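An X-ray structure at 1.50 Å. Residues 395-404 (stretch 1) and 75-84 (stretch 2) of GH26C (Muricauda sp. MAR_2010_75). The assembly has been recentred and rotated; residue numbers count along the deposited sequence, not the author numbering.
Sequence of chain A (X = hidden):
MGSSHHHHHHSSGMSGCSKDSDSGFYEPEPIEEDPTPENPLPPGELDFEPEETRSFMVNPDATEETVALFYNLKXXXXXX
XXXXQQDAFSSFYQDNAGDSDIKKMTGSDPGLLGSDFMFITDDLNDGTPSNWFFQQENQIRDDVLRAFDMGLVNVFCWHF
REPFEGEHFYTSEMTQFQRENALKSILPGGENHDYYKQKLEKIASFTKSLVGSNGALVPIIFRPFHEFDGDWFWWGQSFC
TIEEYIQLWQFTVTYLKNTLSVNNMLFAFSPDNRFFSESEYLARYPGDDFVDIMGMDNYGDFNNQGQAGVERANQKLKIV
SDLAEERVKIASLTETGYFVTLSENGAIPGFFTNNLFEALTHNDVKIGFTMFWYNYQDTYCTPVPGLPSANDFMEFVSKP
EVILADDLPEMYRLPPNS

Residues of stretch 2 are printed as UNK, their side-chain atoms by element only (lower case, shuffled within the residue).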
# COMPACT_ATOMS: atom_id res chain seq x y z
N GLU A 395 21.11 -11.07 2.44
CA GLU A 395 20.93 -11.82 3.65
C GLU A 395 19.49 -11.72 4.13
O GLU A 395 18.90 -12.70 4.52
CB GLU A 395 21.92 -11.40 4.74
CG GLU A 395 21.80 -12.25 5.98
CD GLU A 395 22.83 -11.94 7.04
OE1 GLU A 395 23.62 -11.01 6.87
OE2 GLU A 395 22.79 -12.64 8.04
N PHE A 396 18.93 -10.52 4.06
CA PHE A 396 17.55 -10.29 4.46
C PHE A 396 16.58 -11.12 3.60
O PHE A 396 15.73 -11.82 4.14
CB PHE A 396 17.26 -8.79 4.40
CG PHE A 396 15.79 -8.41 4.36
CD1 PHE A 396 14.96 -8.67 5.44
CD2 PHE A 396 15.28 -7.73 3.28
CE1 PHE A 396 13.62 -8.30 5.42
CE2 PHE A 396 13.93 -7.34 3.24
CZ PHE A 396 13.10 -7.61 4.32
N VAL A 397 16.70 -11.05 2.27
CA VAL A 397 15.73 -11.74 1.42
C VAL A 397 15.92 -13.25 1.44
O VAL A 397 15.04 -13.99 0.98
CB VAL A 397 15.62 -11.20 -0.03
CG1 VAL A 397 15.27 -9.72 -0.02
CG2 VAL A 397 16.89 -11.49 -0.84
N SER A 398 17.05 -13.72 1.94
CA SER A 398 17.27 -15.15 2.12
C SER A 398 16.64 -15.70 3.39
O SER A 398 16.61 -16.93 3.55
CB SER A 398 18.76 -15.45 2.09
OG SER A 398 19.31 -14.95 0.88
N LYS A 399 16.13 -14.85 4.28
CA LYS A 399 15.49 -15.35 5.49
C LYS A 399 14.24 -16.14 5.11
O LYS A 399 13.53 -15.77 4.16
CB LYS A 399 15.09 -14.19 6.41
CG LYS A 399 16.24 -13.38 7.03
CD LYS A 399 16.99 -14.16 8.11
CE LYS A 399 17.98 -13.27 8.86
NZ LYS A 399 18.54 -13.96 10.09
N PRO A 400 13.93 -17.22 5.83
CA PRO A 400 12.78 -18.03 5.42
C PRO A 400 11.47 -17.26 5.43
O PRO A 400 10.59 -17.54 4.61
CB PRO A 400 12.79 -19.21 6.40
CG PRO A 400 13.67 -18.79 7.52
CD PRO A 400 14.67 -17.82 6.95
N GLU A 401 11.32 -16.27 6.32
CA GLU A 401 10.09 -15.49 6.39
C GLU A 401 9.83 -14.70 5.11
O GLU A 401 8.67 -14.36 4.84
CB GLU A 401 10.17 -14.51 7.57
CG GLU A 401 10.08 -15.16 8.99
CD GLU A 401 11.31 -16.00 9.40
OE1 GLU A 401 12.40 -15.76 8.86
OE2 GLU A 401 11.17 -16.91 10.27
N VAL A 402 10.86 -14.33 4.36
CA VAL A 402 10.69 -13.39 3.24
C VAL A 402 10.19 -14.12 2.00
O VAL A 402 10.79 -15.11 1.56
CB VAL A 402 11.99 -12.63 2.94
CG1 VAL A 402 11.92 -11.91 1.60
CG2 VAL A 402 12.33 -11.64 4.06
N ILE A 403 9.13 -13.59 1.39
CA ILE A 403 8.56 -14.14 0.15
C ILE A 403 8.73 -13.11 -0.97
O ILE A 403 8.15 -12.02 -0.91
CB ILE A 403 7.07 -14.49 0.34
CG1 ILE A 403 6.94 -15.53 1.46
CG2 ILE A 403 6.39 -14.98 -0.93
CD1 ILE A 403 5.50 -15.83 1.81
N LEU A 404 9.50 -13.46 -2.01
CA LEU A 404 9.60 -12.72 -3.27
C LEU A 404 8.81 -13.47 -4.34
O LEU A 404 8.19 -14.50 -4.06
CB LEU A 404 11.06 -12.54 -3.66
CG LEU A 404 11.93 -11.75 -2.67
CD1 LEU A 404 13.40 -11.68 -3.14
CD2 LEU A 404 11.39 -10.35 -2.45
N UNK A 75 -3.30 -16.17 5.86
CA UNK A 75 -2.66 -17.44 6.18
C UNK A 75 -1.15 -17.30 6.20
O UNK A 75 -0.48 -17.72 7.16
c UNK A 75 -3.08 -18.51 5.16
c UNK A 75 -2.77 -20.42 6.71
c UNK A 75 -2.79 -20.82 4.25
c UNK A 75 -2.40 -19.86 5.37
N UNK A 76 -0.58 -16.68 5.16
CA UNK A 76 0.89 -16.63 5.13
C UNK A 76 1.44 -15.70 6.21
O UNK A 76 2.54 -15.94 6.73
c UNK A 76 2.48 -14.03 3.79
c UNK A 76 1.30 -14.87 3.28
c UNK A 76 1.40 -16.30 3.74
c UNK A 76 1.31 -14.86 1.74
N UNK A 77 0.64 -14.72 6.65
CA UNK A 77 1.09 -13.81 7.71
C UNK A 77 1.38 -14.53 9.03
O UNK A 77 2.06 -13.96 9.89
c UNK A 77 0.10 -12.64 7.91
o UNK A 77 -1.02 -13.09 8.65
N UNK A 78 0.86 -15.75 9.24
CA UNK A 78 1.16 -16.44 10.50
C UNK A 78 2.65 -16.62 10.71
O UNK A 78 3.14 -16.55 11.85
n UNK A 78 -2.12 -15.51 10.68
c UNK A 78 -1.05 -17.71 10.42
c UNK A 78 -1.64 -16.59 11.30
c UNK A 78 0.46 -17.81 10.57
o UNK A 78 -1.63 -16.70 12.52
N UNK A 79 3.41 -16.82 9.63
CA UNK A 79 4.84 -17.01 9.81
C UNK A 79 5.71 -16.41 8.72
O UNK A 79 6.92 -16.66 8.74
o UNK A 79 4.41 -18.70 7.66
c UNK A 79 5.17 -18.50 9.91
c UNK A 79 4.74 -19.27 8.70
n UNK A 79 4.74 -20.60 8.82
N UNK A 80 5.18 -15.66 7.77
CA UNK A 80 5.98 -15.19 6.65
C UNK A 80 5.40 -13.85 6.21
O UNK A 80 4.35 -13.41 6.72
o UNK A 80 6.42 -17.44 5.75
c UNK A 80 5.87 -16.15 5.45
N UNK A 81 6.06 -13.20 5.24
CA UNK A 81 5.51 -11.99 4.66
C UNK A 81 6.06 -11.74 3.25
O UNK A 81 7.23 -12.05 2.95
c UNK A 81 9.86 -10.14 6.63
c UNK A 81 9.02 -10.84 7.48
c UNK A 81 7.67 -11.03 7.12
c UNK A 81 7.17 -10.53 5.93
c UNK A 81 9.36 -9.64 5.42
c UNK A 81 5.74 -10.74 5.55
c UNK A 81 8.02 -9.81 5.09
N UNK A 82 5.22 -11.17 2.40
CA UNK A 82 5.66 -10.80 1.05
C UNK A 82 6.40 -9.48 1.12
O UNK A 82 6.00 -8.58 1.86
c UNK A 82 3.81 -12.11 -0.01
c UNK A 82 4.44 -10.71 0.13
c UNK A 82 4.81 -10.17 -1.25
c UNK A 82 2.44 -12.10 -0.72
N UNK A 83 7.47 -9.36 0.34
CA UNK A 83 8.20 -8.11 0.17
C UNK A 83 7.97 -7.58 -1.23
O UNK A 83 8.20 -8.28 -2.21
c UNK A 83 9.90 -8.63 1.94
c UNK A 83 9.70 -8.32 0.43
c UNK A 83 10.52 -7.11 0.01
N UNK A 84 7.55 -6.32 -1.31
CA UNK A 84 7.40 -5.69 -2.61
C UNK A 84 7.99 -4.29 -2.69
O UNK A 84 8.67 -3.82 -1.76
O HOH W 1 8.55 -17.67 10.88
O HOH W 2 8.28 -18.68 4.10

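Position 75 carries four carbons forked at the second, the pattern of leucine; Leu75 sits in a helix that begins earlier in the chain, out of reach of stretch 1. Position 76 repeats that four-carbon fork but points toward the other stretch, where one tip lies 4.0 Å from CD1 of Ile403. It is Leu76, and its chi1 is in the p well.

At position 77 one carbon ends in one oxygen, so this is Ser77, too distant to touch stretch 1. Position 78 has three carbons, the last carrying an oxygen and a nitrogen: Gln78, whose amide is occupied away from this contact. Position 79 is one carbon shorter with the same ending, hence Asn79. Its backbone does the work here, for its O lies 3.5 Å from CG of Glu401, and a water donates both to that O of Asn79 (2.9 Å) and to OE2 of Glu401 (2.8 Å).

Position 80 again shows one carbon and one oxygen. The carbon packs 3.7 Å from CD1 of Ile403, while the oxygen shares a water with O of Pro400; the water lies 2.8 Å from the former and 2.6 Å from the latter. This is Ser80, whose CA lies 3.3 Å from O of Glu401, a backbone approach that comes with the pairing.

Position 81 bears one carbon and a six-carbon ring with no polar atom; O of Glu401 lies over one ring face, CE1 of Phe396 lies at the edge, and a ring carbon meets CG2 of Val402 at 3.8 Å. It is Phe81. Position 82 has four carbons forked at the first, one arm two carbons long, and the inner carbon of that arm packs 4.0 Å from CG2 of Ile403; this is Ile82. Position 83 has one carbon bearing two others, one of which lies 4.1 Å from CZ of Phe396 and 3.9 Å from CG1 of Val402, so it is Val83. Position 84 has no side-chain atoms and is Gly84.

The rule is a short parallel pairing with alternating faces. Phe81 N donates to Glu401 O (2.9 Å), Ile403 N to Phe81 O (2.9 Å), and Val83 N to Ile403 O (3.0 Å), so Ile403 uses both its backbone groups to bracket Ile82. This register puts Phe81 and Val402 on one face, Ile82 and Ile403 on the other. Apolar packing covers both faces, with Phe396 reaching from its helix to Phe81 and Val83, while the two waters join polar groups near the start of the pairing.

Stretch 2 (75-84) LLSQNSFIVG
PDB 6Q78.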